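Local coordinates for protein D-galactonate dehydratase family member RspA (Pantoea ananatis, PDB 3T6C) that catalyses, at a low rate in vitro, the magnesium-dependent dehydration of D-gluconate to 2-dehydro-3-deoxy-D-gluconate and probably plays little part in gluconate breakdown in the cell, at residues A[59-65]-A[352-357]. Numbering follows the deposited sequence.
Sequences LGCATFT and DISPIG. With GCO (D-gluconic acid), chain D.
The flat carboxylate of Asp352 receives D-gluconate, and Thr65 packs at its root: the methyl CG2 of Thr65 lies 3.5 Å from Asp352 CB, on the same side of the carboxylate plane as D-gluconate O6. That hydroxyl stands above the plane and donates to OD2 of Asp352 at 2.8 Å, whereas O5 of the ligand reaches Asp352 OD1 at 2.7 Å from beyond the far end of the group. Slightly to the other side of that plane, beside OD2, a water accepts from Thr65 N and lies 2.8 Å from Asp352 OD2, to which it can donate, as it can to Thr63 O. Each carboxylate oxygen thus has its own ligand hydroxyl, which should limit rotation of the group. Trp104 of the second subunit also packs on Asp352.

Farther along, the sulfur of Cys61 takes Ser354 N at 3.4 Å in a nearly straight bond (164°) and, from its own segment, Thr63 N. With SG anti to the backbone N (chi1 -169°), Cys61 brings the sulfur over the start of helix 355-367, where Ser354 is the N-cap and its OG weakly accepts from Gly357 N. Ile356 completes the seam, pressing CG2 against Gly60 CA at 3.6 Å and CD1 against Leu59 CB. This is the interface characteristic of the enolase superfamily, where a loop following a strand of the N-terminal capping domain meets the C-terminal barrel domain beside the substrate.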
loop_
_atom_site.group_PDB
_atom_site.type_symbol
_atom_site.label_atom_id
_atom_site.label_comp_id
_atom_site.label_asym_id
_atom_site.label_seq_id
_atom_site.Cartn_x
_atom_site.Cartn_y
_atom_site.Cartn_z
ATOM N N LEU A 59 22.091 -40.151 -12.583
ATOM C CA LEU A 59 22.894 -39.606 -11.506
ATOM C C LEU A 59 22.376 -38.235 -11.099
ATOM O O LEU A 59 21.945 -37.420 -11.933
ATOM C CB LEU A 59 24.354 -39.447 -11.959
ATOM C CG LEU A 59 25.049 -40.761 -12.373
ATOM C CD1 LEU A 59 26.454 -40.396 -12.941
ATOM C CD2 LEU A 59 25.157 -41.732 -11.204
ATOM N N GLY A 60 22.471 -37.945 -9.812
ATOM C CA GLY A 60 22.043 -36.655 -9.281
ATOM C C GLY A 60 22.916 -36.181 -8.138
ATOM O O GLY A 60 23.646 -36.971 -7.514
ATOM N N CYS A 61 22.824 -34.884 -7.860
ATOM C CA CYS A 61 23.616 -34.211 -6.821
ATOM C C CYS A 61 22.735 -33.809 -5.626
ATOM O O CYS A 61 21.651 -33.225 -5.766
ATOM C CB CYS A 61 24.296 -32.934 -7.334
ATOM S SG CYS A 61 25.508 -32.320 -6.123
ATOM N N ALA A 62 23.122 -34.355 -4.492
ATOM C CA ALA A 62 22.515 -34.139 -3.181
ATOM C C ALA A 62 23.414 -33.332 -2.237
ATOM O O ALA A 62 23.349 -33.541 -1.023
ATOM C CB ALA A 62 21.998 -35.459 -2.595
ATOM N N THR A 63 24.396 -32.601 -2.758
ATOM C CA THR A 63 25.491 -32.223 -1.855
ATOM C C THR A 63 25.100 -31.019 -0.985
ATOM O O THR A 63 25.134 -29.850 -1.409
ATOM C CB THR A 63 26.733 -31.848 -2.722
ATOM O OG1 THR A 63 27.186 -33.005 -3.427
ATOM C CG2 THR A 63 27.911 -31.351 -1.866
ATOM N N PHE A 64 24.846 -31.340 0.294
ATOM C CA PHE A 64 24.841 -30.368 1.418
ATOM C C PHE A 64 26.050 -30.889 2.172
ATOM O O PHE A 64 25.972 -31.834 3.000
ATOM C CB PHE A 64 23.548 -30.626 2.189
ATOM C CG PHE A 64 23.355 -29.834 3.450
ATOM C CD1 PHE A 64 24.269 -28.884 3.890
ATOM C CD2 PHE A 64 22.205 -30.097 4.215
ATOM C CE1 PHE A 64 24.066 -28.165 5.069
ATOM C CE2 PHE A 64 21.964 -29.395 5.421
ATOM C CZ PHE A 64 22.919 -28.427 5.863
ATOM N N THR A 65 27.169 -30.200 1.966
ATOM C CA THR A 65 28.468 -30.779 2.373
ATOM C C THR A 65 28.604 -30.888 3.889
ATOM O O THR A 65 29.261 -31.804 4.408
ATOM C CB THR A 65 29.650 -30.002 1.666
ATOM O OG1 THR A 65 30.875 -30.735 1.825
ATOM C CG2 THR A 65 29.887 -28.610 2.299
ATOM N N ASP A 352 31.549 -26.911 -3.036
ATOM C CA ASP A 352 30.712 -27.975 -2.491
ATOM C C ASP A 352 29.476 -28.077 -3.360
ATOM O O ASP A 352 28.326 -27.815 -2.963
ATOM C CB ASP A 352 30.282 -27.582 -1.050
ATOM C CG ASP A 352 29.790 -26.140 -0.886
ATOM O OD1 ASP A 352 30.378 -25.163 -1.405
ATOM O OD2 ASP A 352 28.768 -25.954 -0.185
ATOM N N ILE A 353 29.711 -28.803 -4.441
ATOM C CA ILE A 353 28.725 -29.212 -5.404
ATOM C C ILE A 353 29.423 -30.318 -6.183
ATOM O O ILE A 353 30.594 -30.154 -6.500
ATOM C CB ILE A 353 28.296 -28.033 -6.269
ATOM C CG1 ILE A 353 27.223 -28.484 -7.275
ATOM C CG2 ILE A 353 29.462 -27.344 -7.023
ATOM C CD1 ILE A 353 26.572 -27.287 -8.051
ATOM N N SER A 354 28.731 -31.394 -6.582
ATOM C CA SER A 354 29.443 -32.430 -7.349
ATOM C C SER A 354 29.488 -32.027 -8.811
ATOM O O SER A 354 28.737 -31.155 -9.228
ATOM C CB SER A 354 28.757 -33.796 -7.217
ATOM O OG SER A 354 27.568 -33.779 -7.951
ATOM N N PRO A 355 30.354 -32.679 -9.628
ATOM C CA PRO A 355 30.307 -32.350 -11.043
ATOM C C PRO A 355 28.929 -32.608 -11.697
ATOM O O PRO A 355 28.640 -31.983 -12.714
ATOM C CB PRO A 355 31.328 -33.312 -11.640
ATOM C CG PRO A 355 32.402 -33.358 -10.559
ATOM C CD PRO A 355 31.561 -33.452 -9.272
ATOM N N ILE A 356 28.128 -33.516 -11.140
ATOM C CA ILE A 356 26.738 -33.719 -11.571
ATOM C C ILE A 356 25.921 -32.432 -11.403
ATOM O O ILE A 356 25.219 -32.018 -12.355
ATOM C CB ILE A 356 26.107 -34.867 -10.798
ATOM C CG1 ILE A 356 26.908 -36.132 -11.000
ATOM C CG2 ILE A 356 24.635 -35.086 -11.250
ATOM C CD1 ILE A 356 26.639 -37.187 -9.903
ATOM N N GLY A 357 26.057 -31.784 -10.230
ATOM C CA GLY A 357 25.393 -30.510 -9.932
ATOM C C GLY A 357 25.912 -29.389 -10.830
ATOM O O GLY A 357 25.132 -28.561 -11.306
HETATM C C1 GCO D . 29.794 -18.638 -2.715
HETATM C C2 GCO D . 29.412 -19.065 -1.348
HETATM C C3 GCO D . 30.274 -20.167 -0.760
HETATM C C4 GCO D . 29.646 -20.724 0.500
HETATM C C5 GCO D . 29.894 -22.211 0.583
HETATM C C6 GCO D . 29.276 -22.861 1.808
HETATM O O1A GCO D . 30.414 -19.403 -3.511
HETATM O O1B GCO D . 29.350 -17.520 -3.136
HETATM O O2 GCO D . 29.172 -17.927 -0.563
HETATM O O3 GCO D . 31.511 -19.603 -0.525
HETATM O O4 GCO D . 30.231 -20.060 1.605
HETATM O O5 GCO D . 29.377 -22.801 -0.552
HETATM O O6 GCO D . 29.465 -24.260 1.887
HETATM O O HOH W 1 27.051 -28.093 0.045
#